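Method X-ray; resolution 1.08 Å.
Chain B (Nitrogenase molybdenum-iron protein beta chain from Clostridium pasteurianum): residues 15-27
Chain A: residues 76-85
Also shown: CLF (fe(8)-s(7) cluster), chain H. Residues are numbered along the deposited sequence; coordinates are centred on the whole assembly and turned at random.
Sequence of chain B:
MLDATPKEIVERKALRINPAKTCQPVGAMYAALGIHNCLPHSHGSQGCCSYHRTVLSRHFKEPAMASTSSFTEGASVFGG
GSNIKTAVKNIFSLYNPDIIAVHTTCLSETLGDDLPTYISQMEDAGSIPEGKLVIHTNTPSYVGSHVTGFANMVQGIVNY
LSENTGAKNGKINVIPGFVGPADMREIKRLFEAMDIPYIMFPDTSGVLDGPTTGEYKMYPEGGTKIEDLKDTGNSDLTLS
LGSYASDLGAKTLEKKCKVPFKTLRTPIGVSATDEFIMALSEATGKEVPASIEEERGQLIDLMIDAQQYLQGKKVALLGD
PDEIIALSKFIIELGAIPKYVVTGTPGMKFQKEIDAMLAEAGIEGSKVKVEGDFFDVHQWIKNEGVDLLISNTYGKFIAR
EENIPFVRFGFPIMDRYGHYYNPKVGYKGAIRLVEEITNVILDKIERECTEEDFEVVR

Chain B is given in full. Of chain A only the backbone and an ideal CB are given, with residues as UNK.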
ATOM      1  N   LEU B  15      28.588  18.194  13.532  1.00  9.78           N
ATOM      2  CA  LEU B  15      28.149  17.914  12.163  1.00  9.75           C
ATOM      3  C   LEU B  15      26.778  17.269  12.166  1.00  9.30           C
ATOM      4  O   LEU B  15      26.588  16.183  12.691  1.00 10.33           O
ATOM      5  CB  LEU B  15      29.156  16.944  11.536  1.00  9.50           C
ATOM      6  CG  LEU B  15      28.921  16.606  10.092  1.00  9.54           C
ATOM      7  CD1 LEU B  15      29.198  17.769   9.161  1.00 10.31           C
ATOM      8  CD2 LEU B  15      29.814  15.426   9.690  1.00 10.51           C
ATOM      9  N   ARG B  16      25.811  17.980  11.565  1.00  8.88           N
ATOM     10  CA  ARG B  16      24.443  17.484  11.406  1.00  8.23           C
ATOM     11  C   ARG B  16      24.367  16.779  10.047  1.00  8.85           C
ATOM     12  O   ARG B  16      24.815  17.320   9.050  1.00  9.68           O
ATOM     13  CB  ARG B  16      23.503  18.666  11.491  1.00  8.84           C
ATOM     14  CG  ARG B  16      22.032  18.363  11.261  1.00  9.21           C
ATOM     15  CD  ARG B  16      21.418  17.420  12.261  1.00  9.96           C
ATOM     16  NE  ARG B  16      21.439  17.998  13.606  1.00 10.44           N
ATOM     17  CZ  ARG B  16      21.448  17.298  14.725  1.00 12.35           C
ATOM     18  NH1 ARG B  16      21.525  15.974  14.711  1.00 14.28           N
ATOM     19  NH2 ARG B  16      21.417  17.920  15.900  1.00 15.29           N
ATOM     20  N   ILE B  17      23.765  15.587  10.041  1.00  8.20           N
ATOM     21  CA  ILE B  17      23.709  14.777   8.842  1.00  8.34           C
ATOM     22  C   ILE B  17      22.272  14.312   8.663  1.00  7.51           C
ATOM     23  O   ILE B  17      21.711  13.715   9.557  1.00  8.89           O
ATOM     24  CB  ILE B  17      24.638  13.529   8.929  1.00  8.32           C
ATOM     25  CG1 ILE B  17      26.068  13.898   9.333  1.00  8.81           C
ATOM     26  CG2 ILE B  17      24.597  12.777   7.612  1.00  9.19           C
ATOM     27  CD1 ILE B  17      26.949  12.690   9.637  1.00  9.64           C
ATOM     28  N   ASN B  18      21.681  14.580   7.486  1.00  7.74           N
ATOM     29  CA  ASN B  18      20.388  13.971   7.156  1.00  7.87           C
ATOM     30  C   ASN B  18      19.330  14.332   8.208  1.00  7.70           C
ATOM     31  O   ASN B  18      18.791  13.470   8.922  1.00  7.98           O
ATOM     32  CB  ASN B  18      20.507  12.472   6.957  1.00  7.98           C
ATOM     33  CG  ASN B  18      21.373  12.098   5.776  1.00  8.36           C
ATOM     34  OD1 ASN B  18      21.906  12.957   5.082  1.00  9.13           O
ATOM     35  ND2 ASN B  18      21.511  10.797   5.548  1.00  9.25           N
ATOM     36  N   PRO B  19      19.028  15.625   8.343  1.00  7.90           N
ATOM     37  CA  PRO B  19      18.240  16.117   9.476  1.00  7.89           C
ATOM     38  C   PRO B  19      16.777  15.649   9.497  1.00  7.89           C
ATOM     39  O   PRO B  19      16.149  15.476   8.457  1.00  8.28           O
ATOM     40  CB  PRO B  19      18.351  17.626   9.324  1.00  8.90           C
ATOM     41  CG  PRO B  19      18.454  17.842   7.861  1.00  8.97           C
ATOM     42  CD  PRO B  19      19.401  16.729   7.433  1.00  8.32           C
ATOM     43  N   ALA B  20      16.259  15.564  10.722  1.00  8.54           N
ATOM     44  CA  ALA B  20      14.866  15.230  10.996  1.00  8.73           C
ATOM     45  C   ALA B  20      14.054  16.504  11.318  1.00  8.50           C
ATOM     46  O   ALA B  20      13.220  16.518  12.230  1.00  8.73           O
ATOM     47  CB  ALA B  20      14.769  14.196  12.087  1.00  9.53           C
ATOM     48  N   LYS B  21      14.295  17.543  10.528  1.00  8.41           N
ATOM     49  CA  LYS B  21      13.600  18.824  10.629  1.00  8.18           C
ATOM     50  C   LYS B  21      14.002  19.640   9.418  1.00  8.14           C
ATOM     51  O   LYS B  21      15.011  19.334   8.751  1.00  8.99           O
ATOM     52  CB  LYS B  21      14.015  19.608  11.892  1.00  9.21           C
ATOM     53  CG  LYS B  21      15.509  19.917  11.969  1.00  9.20           C
ATOM     54  CD  LYS B  21      15.864  21.037  12.922  1.00  9.55           C
ATOM     55  CE  LYS B  21      17.377  21.241  12.949  1.00 10.47           C
ATOM     56  NZ  LYS B  21      17.795  22.382  13.799  1.00 11.19           N
ATOM     57  N   THR B  22      13.253  20.717   9.161  1.00  8.25           N
ATOM     58  CA  THR B  22      13.761  21.788   8.337  1.00  7.97           C
ATOM     59  C   THR B  22      13.524  23.126   9.086  1.00  8.67           C
ATOM     60  O   THR B  22      13.223  23.088  10.272  1.00  8.87           O
ATOM     61  CB  THR B  22      13.191  21.740   6.909  1.00  8.66           C
ATOM     62  OG1 THR B  22      13.921  22.691   6.139  1.00  8.65           O
ATOM     63  CG2 THR B  22      11.700  21.968   6.826  1.00  9.36           C
ATOM     64  N   CYS B  23      13.774  24.249   8.430  1.00  8.24           N
ATOM     65  CA  CYS B  23      13.753  25.530   9.147  1.00  8.52           C
ATOM     66  C   CYS B  23      12.369  26.140   9.254  1.00  8.60           C
ATOM     67  O   CYS B  23      11.421  25.815   8.522  1.00  8.48           O
ATOM     68  CB  CYS B  23      14.737  26.527   8.529  1.00  9.38           C
ATOM     69  SG  CYS B  23      14.553  26.850   6.754  1.00  8.65           S
ATOM     70  N   GLN B  24      12.250  27.113  10.155  1.00  8.58           N
ATOM     71  CA  GLN B  24      10.970  27.769  10.459  1.00  8.33           C
ATOM     72  C   GLN B  24      10.134  28.228   9.256  1.00  8.74           C
ATOM     73  O   GLN B  24       8.911  28.011   9.296  1.00  8.89           O
ATOM     74  CB  GLN B  24      11.153  29.019  11.353  1.00  8.53           C
ATOM     75  CG  GLN B  24      11.610  28.722  12.759  1.00  9.34           C
ATOM     76  CD  GLN B  24      11.110  29.755  13.760  1.00  9.46           C
ATOM     77  OE1 GLN B  24      10.105  30.447  13.531  1.00 10.46           O
ATOM     78  NE2 GLN B  24      11.763  29.797  14.904  1.00 10.24           N
ATOM     79  N   PRO B  25      10.705  28.933   8.266  1.00  8.45           N
ATOM     80  CA  PRO B  25       9.807  29.669   7.366  1.00  8.68           C
ATOM     81  C   PRO B  25       8.771  28.846   6.621  1.00  8.90           C
ATOM     82  O   PRO B  25       7.653  29.333   6.440  1.00  9.05           O
ATOM     83  CB  PRO B  25      10.770  30.420   6.458  1.00  8.64           C
ATOM     84  CG  PRO B  25      11.998  30.649   7.350  1.00  9.02           C
ATOM     85  CD  PRO B  25      12.126  29.341   8.073  1.00  8.71           C
ATOM     86  N   VAL B  26       9.100  27.639   6.150  1.00  8.68           N
ATOM     87  CA  VAL B  26       8.064  26.888   5.432  1.00  8.59           C
ATOM     88  C   VAL B  26       6.859  26.603   6.343  1.00  8.08           C
ATOM     89  O   VAL B  26       5.734  26.487   5.841  1.00  8.99           O
ATOM     90  CB  VAL B  26       8.589  25.597   4.779  1.00  8.91           C
ATOM     91  CG1 VAL B  26       8.887  24.490   5.786  1.00  9.12           C
ATOM     92  CG2 VAL B  26       7.621  25.114   3.708  1.00  8.99           C
ATOM     93  N   GLY B  27       7.086  26.439   7.638  1.00  8.10           N
ATOM     94  CA  GLY B  27       5.958  26.245   8.544  1.00  8.64           C
ATOM     95  C   GLY B  27       5.052  27.454   8.602  1.00  8.66           C
ATOM     96  O   GLY B  27       3.839  27.319   8.682  1.00  9.54           O
TER
ATOM     97  N   UNK A  76      22.053  27.708   9.145  1.00  8.84           N
ATOM     98  CA  UNK A  76      20.946  27.000   9.758  1.00  8.70           C
ATOM     99  C   UNK A  76      20.426  25.919   8.806  1.00  8.83           C
ATOM    100  O   UNK A  76      20.942  25.754   7.690  1.00  9.62           O
ATOM    101  CB  UNK A  76      19.828  27.974  10.135  1.00  8.70           C
ATOM    102  N   UNK A  77      19.487  25.107   9.266  1.00  8.67           N
ATOM    103  CA  UNK A  77      19.335  23.793   8.641  1.00  8.58           C
ATOM    104  C   UNK A  77      18.726  23.796   7.235  1.00  8.75           C
ATOM    105  O   UNK A  77      19.018  22.855   6.473  1.00  8.84           O
ATOM    106  CB  UNK A  77      18.468  22.915   9.546  1.00  8.58           C
ATOM    107  N   UNK A  78      17.870  24.764   6.913  1.00  8.19           N
ATOM    108  CA  UNK A  78      17.186  24.688   5.649  1.00  8.26           C
ATOM    109  C   UNK A  78      18.088  24.744   4.441  1.00  7.99           C
ATOM    110  O   UNK A  78      17.909  23.984   3.486  1.00  8.42           O
ATOM    111  CB  UNK A  78      16.161  25.820   5.562  1.00  8.26           C
ATOM    112  N   UNK A  79      19.046  25.664   4.467  1.00  8.41           N
ATOM    113  CA  UNK A  79      19.991  25.653   3.326  1.00  8.78           C
ATOM    114  C   UNK A  79      20.516  24.275   3.000  1.00  7.86           C
ATOM    115  O   UNK A  79      20.730  23.926   1.844  1.00  8.63           O
ATOM    116  CB  UNK A  79      21.177  26.576   3.614  1.00  8.78           C
ATOM    117  N   UNK A  80      20.787  23.484   4.052  1.00  7.70           N
ATOM    118  CA  UNK A  80      21.229  22.097   3.843  1.00  7.91           C
ATOM    119  C   UNK A  80      20.074  21.196   3.384  1.00  8.06           C
ATOM    120  O   UNK A  80      20.172  20.528   2.363  1.00  8.10           O
ATOM    121  CB  UNK A  80      21.840  21.541   5.131  1.00  7.91           C
ATOM    122  N   UNK A  81      18.979  21.175   4.151  1.00  7.98           N
ATOM    123  CA  UNK A  81      17.830  20.309   3.866  1.00  7.75           C
ATOM    124  C   UNK A  81      17.331  20.482   2.442  1.00  7.73           C
ATOM    125  O   UNK A  81      16.982  19.496   1.786  1.00  7.86           O
ATOM    126  CB  UNK A  81      16.692  20.596   4.848  1.00  7.75           C
ATOM    127  N   UNK A  82      17.299  21.707   1.934  1.00  7.47           N
ATOM    128  CA  UNK A  82      16.749  21.970   0.614  1.00  7.43           C
ATOM    129  C   UNK A  82      17.713  21.619  -0.530  1.00  8.07           C
ATOM    130  O   UNK A  82      17.329  21.733  -1.699  1.00  8.79           O
ATOM    131  CB  UNK A  82      16.353  23.445   0.516  1.00  7.43           C
ATOM    132  N   UNK A  83      18.897  21.080  -0.182  1.00  7.61           N
ATOM    133  CA  UNK A  83      19.820  20.523  -1.164  1.00  7.85           C
ATOM    134  C   UNK A  83      19.911  19.011  -1.048  1.00  8.15           C
ATOM    135  O   UNK A  83      20.789  18.383  -1.663  1.00 10.81           O
ATOM    136  CB  UNK A  83      21.209  21.143  -1.000  1.00  7.85           C
ATOM    137  N   UNK A  84      18.994  18.388  -0.327  1.00  7.94           N
ATOM    138  CA  UNK A  84      18.979  16.950  -0.106  1.00  8.23           C
ATOM    139  C   UNK A  84      18.206  16.214  -1.206  1.00  7.86           C
ATOM    140  O   UNK A  84      17.052  15.792  -1.040  1.00  8.43           O
ATOM    141  CB  UNK A  84      18.369  16.639   1.262  1.00  8.23           C
ATOM    142  N   UNK A  85      18.852  16.039  -2.344  1.00  7.82           N
ATOM    143  CA  UNK A  85      18.323  15.188  -3.397  1.00  8.06           C
ATOM    144  C   UNK A  85      17.327  15.788  -4.366  1.00  7.88           C
ATOM    145  O   UNK A  85      16.940  15.113  -5.307  1.00  8.21           O
ATOM    146  CB  UNK A  85      17.661  13.974  -2.742  1.00  8.06           C
TER
HETATM  147 FE1  CLF H 604      19.982  32.362   2.322  1.00  8.84          FE
HETATM  148 FE2  CLF H 604      17.873  31.126   1.812  1.00  9.41          FE
HETATM  149 FE3  CLF H 604      19.942  30.819   0.007  1.00  8.59          FE
HETATM  150 FE4  CLF H 604      20.006  29.747   2.496  1.00  8.55          FE
HETATM  151  S1  CLF H 604      18.895  31.158   4.070  1.00  9.07           S
HETATM  152  S2A CLF H 604      18.702  32.738   0.407  1.00  9.11           S
HETATM  153  S4A CLF H 604      18.583  29.171   0.813  1.00  9.16           S
HETATM  154  S3A CLF H 604      21.699  30.995   1.532  1.00  8.69           S
HETATM  155 FE5  CLF H 604      18.502  27.818   4.929  0.66 11.95          FE
HETATM  156 FE6  CLF H 604      17.620  30.399   7.304  0.66 10.01          FE
HETATM  157 FE7  CLF H 604      16.101  28.456   6.087  1.00  8.51          FE
HETATM  158 FE8  CLF H 604      16.671  30.394   4.309  1.00  9.34          FE
HETATM  159  S2B CLF H 604      18.155  28.180   7.083  1.00  9.43           S
HETATM  160  S3B CLF H 604      15.570  30.703   6.276  1.00  9.35           S
HETATM  161  S4B CLF H 604      16.511  28.131   3.838  1.00  8.70           S

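Position 76 has phi/psi of -69/174, and its CA-to-CB bond points sideways to chain B. No chain B atom lies within 5.5 Å of the ideal CB, but the cluster is near. A small or compact apolar residue would suit, proline included, since phi allows it. The residue is Pro A76, whose CB lies 3.5 Å from CLF S2B.

Position 77 points toward chain B. Its ideal CB is 3.9 Å from Lys B21 CE and 5.0 Å from Thr B22 C. Pro B19 and the aliphatic part of Arg B16 add to an apolar hollow. Leucine, isoleucine, valine or methionine could fill it. The residue is Ile A77, the most covered of this stretch. Its CD1 lies 3.7 Å from Arg B16 CG and 3.8 Å from Pro B19 CB. Its CG2 packs 3.5 Å from Thr B22 C.

Position 78 is helical, and its backbone angles alone would admit any common residue. An ideal CB would sit 2.3 Å from Cys B23 SG, a clash. Only glycine fits. Gly A78 brings its CA to 3.6 Å from Cys B23 SG. That sulfur also binds CLF FE7, at 2.3 Å.

Position 79 points away from chain B, on the side where the iron atoms FE4 and FE5 lie. A metal ligand is expected, cysteine first. The residue is Cys A79. Its SG bridges FE4 and FE5, at 2.3 Å from each, and its backbone N also binds FE5.

Position 80 points toward chain B, but nothing there comes within 5.5 Å of the ideal CB. Chain B sets no limit on size here, so several side chains would suit, a polar one among them. The residue is Ser A80. Its OG is 2.9 Å from the O of water 1, which donates to Arg B16 O at 3.1 Å.

Position 81 points toward chain B. Its ideal CB is 3.7 Å from Thr B22 OG1 and 4.4 Å from Pro B19 CG. A large apolar side chain, aliphatic or aromatic, would suit. The residue is Phe A81. Thr B22 CB sits over one ring face, 3.9 Å from the centroid, in a CH-pi contact. Pro B19 CG lies at the ring edge, 4.1 Å from Phe A81 CD1.

Position 82 points sideways, with no chain B atom near its CB. A long side chain could still reach Val B26 and Cys B23. The residue is Tyr A82. Its OH lies 3.4 Å from Val B26 CG1. Water 2 links that hydroxyl to Cys B23 O and Val B26 N. Cys B23 SG lies at the ring edge.

Position 83 is out of reach, so many residues would serve. Thr A83 OG1 donates to Ser A80 O at 2.8 Å.

Position 84 points toward chain B across a gap. A long, broad side chain could span it. Trp A84 does: Asn B18 CA lies over its six-membered ring, and CZ3 is 3.9 Å from Pro B19 CD.

At position 85, phi/psi of 85/-3 would jam a CB against the carbonyl O of the residue before, which calls for glycine. It is Gly A85.

Chain A 76-85: PIGCSFYTWG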
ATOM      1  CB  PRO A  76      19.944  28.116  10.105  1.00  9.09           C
ATOM      2  CG  PRO A  76      20.580  29.408   9.621  1.00  9.38           C
ATOM      3  CD  PRO A  76      21.619  28.982   8.594  1.00  9.77           C
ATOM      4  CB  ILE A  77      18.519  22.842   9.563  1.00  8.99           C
ATOM      5  CG1 ILE A  77      18.732  21.378   9.175  1.00  9.18           C
ATOM      6  CG2 ILE A  77      17.037  23.206   9.573  1.00 10.81           C
ATOM      7  CD1 ILE A  77      20.182  20.918   9.285  1.00 11.00           C
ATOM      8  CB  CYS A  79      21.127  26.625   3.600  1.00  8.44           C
ATOM      9  SG  CYS A  79      20.645  28.259   4.190  1.00  8.71           S
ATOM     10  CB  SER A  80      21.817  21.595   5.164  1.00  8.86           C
ATOM     11  OG  SER A  80      22.296  20.259   5.025  1.00  8.91           O
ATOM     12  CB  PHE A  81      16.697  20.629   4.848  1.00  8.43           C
ATOM     13  CG  PHE A  81      15.479  19.786   4.646  1.00  8.16           C
ATOM     14  CD1 PHE A  81      15.329  18.556   5.262  1.00 10.12           C
ATOM     15  CD2 PHE A  81      14.456  20.227   3.825  1.00  8.48           C
ATOM     16  CE1 PHE A  81      14.205  17.768   5.082  1.00 11.15           C
ATOM     17  CE2 PHE A  81      13.346  19.453   3.631  1.00 10.47           C
ATOM     18  CZ  PHE A  81      13.202  18.235   4.247  1.00 11.21           C
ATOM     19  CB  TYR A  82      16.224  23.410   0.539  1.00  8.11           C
ATOM     20  CG  TYR A  82      15.058  23.592   1.466  1.00  7.96           C
ATOM     21  CD1 TYR A  82      13.887  22.869   1.287  1.00  8.54           C
ATOM     22  CD2 TYR A  82      15.107  24.488   2.527  1.00  8.87           C
ATOM     23  CE1 TYR A  82      12.809  22.992   2.157  1.00  8.43           C
ATOM     24  CE2 TYR A  82      14.036  24.598   3.403  1.00  8.53           C
ATOM     25  CZ  TYR A  82      12.889  23.871   3.208  1.00  8.57           C
ATOM     26  OH  TYR A  82      11.790  23.980   4.044  1.00  9.60           O
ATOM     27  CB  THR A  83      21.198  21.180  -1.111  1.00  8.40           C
ATOM     28  OG1 THR A  83      21.846  20.910   0.148  1.00  8.99           O
ATOM     29  CG2 THR A  83      21.095  22.673  -1.356  1.00  9.38           C
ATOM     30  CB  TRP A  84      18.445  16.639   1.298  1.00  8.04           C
ATOM     31  CG  TRP A  84      18.717  15.294   1.851  1.00  8.09           C
ATOM     32  CD1 TRP A  84      19.446  14.281   1.305  1.00  8.63           C
ATOM     33  CD2 TRP A  84      18.243  14.803   3.102  1.00  7.69           C
ATOM     34  NE1 TRP A  84      19.481  13.186   2.140  1.00  9.40           N
ATOM     35  CE2 TRP A  84      18.706  13.486   3.235  1.00  8.07           C
ATOM     36  CE3 TRP A  84      17.416  15.329   4.085  1.00  8.10           C
ATOM     37  CZ2 TRP A  84      18.392  12.700   4.337  1.00  9.12           C
ATOM     38  CZ3 TRP A  84      17.117  14.559   5.197  1.00  9.31           C
ATOM     39  CH2 TRP A  84      17.605  13.257   5.306  1.00  9.79           C
TER
HETATM   40  O   HOH W   1      22.477  18.660   7.446  1.00 12.91           O
HETATM   41  O   HOH W   2      11.637  26.071   5.818  1.00  9.05           O
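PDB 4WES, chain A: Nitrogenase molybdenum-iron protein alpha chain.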